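Long-range contacts in mitotic checkpoint control protein kinase BUB1 (PDB 6JKK), which acts in the mitotic checkpoint as BubR1, whose kinase domain, the part in this chain, probably binds ATP and phosphorylates protein substrates at the kinetochore: residues G177-D182 against F208-M214; Q221-Y225 against R241-Y245. Residue numbers count along the deposited sequence, not the author numbering.

Interaction 1: residues G177-D182 against F208-M214; sequences GIIHAD and FGVSIDM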
# COMPACT_ATOMS: atom_id res chain seq x y z
N GLY A 177 -4.11 14.07 -2.08
CA GLY A 177 -3.14 14.45 -3.10
C GLY A 177 -1.86 13.63 -3.08
O GLY A 177 -0.80 14.09 -3.51
N ILE A 178 -1.97 12.40 -2.59
CA ILE A 178 -0.81 11.51 -2.54
C ILE A 178 -1.01 10.28 -3.43
O ILE A 178 -2.06 9.64 -3.38
CB ILE A 178 -0.53 11.06 -1.08
CG1 ILE A 178 -0.32 12.28 -0.17
CG2 ILE A 178 0.69 10.11 -1.02
CD1 ILE A 178 1.09 12.84 -0.22
N ILE A 179 -0.00 9.97 -4.25
CA ILE A 179 0.01 8.74 -5.03
C ILE A 179 1.00 7.80 -4.36
O ILE A 179 2.17 8.15 -4.18
CB ILE A 179 0.42 9.00 -6.49
CG1 ILE A 179 -0.55 9.99 -7.14
CG2 ILE A 179 0.44 7.70 -7.29
CD1 ILE A 179 -0.06 10.62 -8.43
N HIS A 180 0.54 6.61 -3.95
CA HIS A 180 1.42 5.67 -3.26
C HIS A 180 2.55 5.24 -4.18
O HIS A 180 3.72 5.17 -3.77
CB HIS A 180 0.63 4.45 -2.76
CG HIS A 180 1.48 3.44 -2.06
ND1 HIS A 180 2.27 2.54 -2.73
CD2 HIS A 180 1.68 3.21 -0.74
CE1 HIS A 180 2.92 1.79 -1.86
NE2 HIS A 180 2.58 2.17 -0.64
N ALA A 181 2.19 4.93 -5.43
CA ALA A 181 3.12 4.66 -6.53
C ALA A 181 3.80 3.28 -6.52
O ALA A 181 4.56 2.96 -7.43
CB ALA A 181 4.15 5.80 -6.69
N ASP A 182 3.53 2.46 -5.51
CA ASP A 182 4.04 1.09 -5.50
C ASP A 182 3.01 0.15 -4.87
O ASP A 182 3.35 -0.68 -4.02
CB ASP A 182 5.39 1.01 -4.76
CG ASP A 182 6.15 -0.28 -5.05
OD1 ASP A 182 5.92 -0.92 -6.10
OD2 ASP A 182 7.00 -0.65 -4.21
N PHE A 208 5.74 3.98 1.93
CA PHE A 208 5.57 5.18 1.12
C PHE A 208 6.90 5.70 0.60
O PHE A 208 7.06 6.90 0.37
CB PHE A 208 4.85 6.24 1.94
CG PHE A 208 3.48 5.82 2.39
CD1 PHE A 208 2.40 5.87 1.51
CD2 PHE A 208 3.27 5.35 3.68
CE1 PHE A 208 1.14 5.46 1.91
CE2 PHE A 208 2.01 4.94 4.09
CZ PHE A 208 0.94 5.00 3.21
N GLY A 209 7.85 4.79 0.40
CA GLY A 209 9.22 5.14 0.05
C GLY A 209 9.40 5.84 -1.29
O GLY A 209 10.37 6.58 -1.47
N VAL A 210 8.49 5.61 -2.22
CA VAL A 210 8.56 6.27 -3.53
C VAL A 210 7.25 6.99 -3.87
O VAL A 210 6.93 7.18 -5.04
CB VAL A 210 8.93 5.29 -4.66
CG1 VAL A 210 10.32 4.74 -4.45
CG2 VAL A 210 7.92 4.14 -4.77
N SER A 211 6.51 7.40 -2.84
CA SER A 211 5.21 8.03 -3.07
C SER A 211 5.37 9.41 -3.70
O SER A 211 6.47 9.98 -3.69
CB SER A 211 4.41 8.11 -1.77
OG SER A 211 4.07 6.81 -1.32
N ILE A 212 4.29 9.93 -4.27
CA ILE A 212 4.31 11.22 -4.96
C ILE A 212 3.35 12.19 -4.29
O ILE A 212 2.19 11.86 -4.07
CB ILE A 212 3.89 11.04 -6.43
CG1 ILE A 212 4.84 10.08 -7.14
CG2 ILE A 212 3.83 12.39 -7.14
CD1 ILE A 212 4.34 9.66 -8.51
N ASP A 213 3.83 13.39 -3.95
CA ASP A 213 2.96 14.41 -3.38
C ASP A 213 2.56 15.42 -4.46
O ASP A 213 3.36 16.26 -4.87
CB ASP A 213 3.64 15.13 -2.20
CG ASP A 213 2.72 16.14 -1.52
OD1 ASP A 213 1.54 16.24 -1.91
OD2 ASP A 213 3.20 16.83 -0.60
N MET A 214 1.31 15.32 -4.90
CA MET A 214 0.81 16.19 -5.97
C MET A 214 0.68 17.65 -5.53
O MET A 214 0.63 18.55 -6.38
CB MET A 214 -0.54 15.67 -6.49
CG MET A 214 -0.47 14.30 -7.12
SD MET A 214 0.60 14.27 -8.57
CE MET A 214 -0.40 15.18 -9.74
O HOH W 1 5.89 3.93 -2.11
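Three backbone hydrogen bonds join the two segments. Ile-179 and Ile-212 form an antiparallel hydrogen-bonded pair, with Ile-179 N to Ile-212 O at 2.9 Å and Ile-212 N to Ile-179 O at 2.8 Å. Met-214 N adds a third bond, 2.8 Å to Gly-177 O. Ser-211 OG donates to His-180 O at 3.0 Å. Water 1 accepts from Val-210 N at 3.1 Å and lies 3.0 Å from His-180 O. His-180 NE2 donates to Ile-206 O. The strands form the small two-stranded sheet that, in protein kinases, ties the catalytic loop to the start of the activation segment. His-180 to Asp-182 read HAD at the position of the usual HRD motif. Phe-208 and Gly-209 belong to the DFG motif. The edge of the His-180 ring points toward the face of Phe-208 in an offset edge-to-face pair, centroids 5.2 Å apart. Phe-208 also touches helix 92-104, consistent with the regulatory spine of kinases. On one face of the sheet, Ile-179 CB lies 4.0 Å from Ile-212 CB. Toward the Gly-177 end, Ile-179 CD1 meets Met-214 SD at 3.7 Å; toward the other, Ala-181 CB lies 4.3 Å from Ile-212 CD1.

Interaction 2: residues Q221-Y225 against R241-Y245; sequences QTFNY and RPWTY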
# COMPACT_ATOMS: atom_id res chain seq x y z
N GLN A 221 -0.49 19.05 -13.30
CA GLN A 221 0.75 18.31 -13.50
C GLN A 221 0.46 16.85 -13.82
O GLN A 221 -0.39 16.23 -13.19
CB GLN A 221 1.61 18.38 -12.24
CG GLN A 221 2.91 17.59 -12.33
CD GLN A 221 4.03 18.36 -13.01
OE1 GLN A 221 4.43 19.43 -12.55
NE2 GLN A 221 4.55 17.82 -14.11
N THR A 222 1.17 16.31 -14.81
CA THR A 222 1.13 14.89 -15.13
C THR A 222 2.55 14.36 -15.28
O THR A 222 3.51 15.14 -15.32
CB THR A 222 0.35 14.61 -16.44
OG1 THR A 222 1.04 15.19 -17.55
CG2 THR A 222 -1.05 15.17 -16.36
N PHE A 223 2.69 13.04 -15.36
CA PHE A 223 3.99 12.41 -15.55
C PHE A 223 3.93 11.44 -16.72
O PHE A 223 2.84 10.99 -17.10
CB PHE A 223 4.41 11.66 -14.28
CG PHE A 223 4.06 12.37 -13.01
CD1 PHE A 223 4.78 13.49 -12.60
CD2 PHE A 223 3.03 11.91 -12.21
CE1 PHE A 223 4.46 14.14 -11.42
CE2 PHE A 223 2.69 12.56 -11.04
CZ PHE A 223 3.41 13.67 -10.64
N ASN A 224 5.08 11.11 -17.30
CA ASN A 224 5.12 10.13 -18.38
C ASN A 224 6.33 9.21 -18.29
O ASN A 224 6.73 8.58 -19.28
CB ASN A 224 5.04 10.82 -19.75
CG ASN A 224 6.02 11.97 -19.88
OD1 ASN A 224 7.11 11.95 -19.31
ND2 ASN A 224 5.63 13.00 -20.63
N TYR A 225 6.92 9.14 -17.10
CA TYR A 225 7.97 8.18 -16.78
C TYR A 225 7.42 6.78 -16.99
O TYR A 225 6.25 6.51 -16.71
CB TYR A 225 8.44 8.36 -15.33
CG TYR A 225 9.36 7.27 -14.81
CD1 TYR A 225 10.74 7.38 -14.94
CD2 TYR A 225 8.84 6.14 -14.19
CE1 TYR A 225 11.58 6.39 -14.46
CE2 TYR A 225 9.67 5.15 -13.71
CZ TYR A 225 11.04 5.28 -13.85
OH TYR A 225 11.85 4.28 -13.36
N ARG A 241 1.47 7.55 -22.93
CA ARG A 241 0.55 8.54 -22.37
C ARG A 241 0.87 8.99 -20.95
O ARG A 241 1.46 8.23 -20.17
CB ARG A 241 -0.91 8.05 -22.48
CG ARG A 241 -1.55 8.36 -23.82
CD ARG A 241 -3.05 8.14 -23.80
NE ARG A 241 -3.37 6.79 -23.35
CZ ARG A 241 -4.41 6.49 -22.57
NH1 ARG A 241 -5.23 7.45 -22.16
NH2 ARG A 241 -4.62 5.24 -22.20
N PRO A 242 0.51 10.23 -20.62
CA PRO A 242 0.71 10.78 -19.27
C PRO A 242 -0.16 10.08 -18.23
O PRO A 242 -1.22 9.55 -18.57
CB PRO A 242 0.28 12.24 -19.43
CG PRO A 242 -0.64 12.24 -20.60
CD PRO A 242 -0.07 11.23 -21.54
N TRP A 243 0.29 10.08 -16.98
CA TRP A 243 -0.45 9.45 -15.89
C TRP A 243 -0.21 10.20 -14.58
O TRP A 243 0.82 10.84 -14.41
CB TRP A 243 -0.01 8.00 -15.71
CG TRP A 243 1.46 7.85 -15.55
CD1 TRP A 243 2.37 7.61 -16.55
CD2 TRP A 243 2.22 7.93 -14.34
NE1 TRP A 243 3.64 7.53 -16.03
CE2 TRP A 243 3.57 7.73 -14.67
CE3 TRP A 243 1.88 8.16 -13.00
CZ2 TRP A 243 4.58 7.75 -13.71
CZ3 TRP A 243 2.88 8.17 -12.05
CH2 TRP A 243 4.21 7.97 -12.41
N THR A 244 -1.16 10.09 -13.67
CA THR A 244 -0.96 10.48 -12.28
C THR A 244 -1.53 9.37 -11.41
O THR A 244 -0.87 8.35 -11.20
CB THR A 244 -1.66 11.82 -11.94
OG1 THR A 244 -3.03 11.77 -12.33
CG2 THR A 244 -0.96 12.99 -12.64
N TYR A 245 -2.76 9.54 -10.95
CA TYR A 245 -3.38 8.58 -10.03
C TYR A 245 -3.65 7.21 -10.66
O TYR A 245 -3.83 6.22 -9.94
CB TYR A 245 -4.67 9.17 -9.44
CG TYR A 245 -4.44 10.47 -8.69
CD1 TYR A 245 -4.05 10.48 -7.36
CD2 TYR A 245 -4.62 11.69 -9.33
CE1 TYR A 245 -3.84 11.66 -6.68
CE2 TYR A 245 -4.41 12.88 -8.66
CZ TYR A 245 -4.02 12.86 -7.34
OH TYR A 245 -3.81 14.05 -6.67
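Both segments are loops of the kinase activation region, between the strand 212-213 and the helix 246-261, the αF helix of the kinase fold. A single antiparallel beta bridge, Phe-223 with Trp-243, joins them. Arg-241 opens 241-245. Its side chain is directed away, and Arg-241 O is 4.4 Å from Asn-224 CB. Pro-242 follows. Its CA makes a CA-H...O contact with Phe-223 O at 3.0 Å, and its CB lies 3.6 Å from Thr-222 OG1. Trp-243 buries the most surface of any residue here. Its backbone pairs in both directions: Trp-243 N bonds to Phe-223 O at 2.7 Å, and Phe-223 N bonds to Trp-243 O at 3.0 Å. The indole reaches on toward the C-terminal end of 221-225, where Trp-243 NE1 donates to Tyr-225 O at 2.9 Å. Phe-223 CB sits over the face of the six-membered indole ring in a CH-pi contact, 4.0 Å from the centroid. Phe-223 and Trp-243 also both touch Ile-212. The Tyr-225 ring meets Phe-10 edge-to-face, and Asn-224 OD1 accepts from Phe-7 N, so the N-terminal tail packs on this region. Thr-244 comes next, with a single methyl serving several neighbours. Thr-244 CG2 is 4.0 Å from Phe-223 CE2, 3.8 Å from Thr-222 CA and 3.3 Å from Gln-221 O.

From the N terminus, the chain leaves helix 156-175 and enters 177-182 of interaction 1. It then makes a 25-residue loop through strands 188-190 and 203-205. Residues 208-214 close that loop. The chain runs on to 221-225, and a second loop of 15 residues, carrying helix 235-238, is closed at 241-245 by interaction 2. The two loops lie in series, neither nested nor crossed. Helix 246-261 follows directly. The contacts touch in space: Met-214 SD is 3.5 Å from Phe-223 CZ, and Ile-179 CG1 is 3.5 Å from Tyr-245 CD1. Together they connect the catalytic loop, the activation region and the approach to helix 246-261.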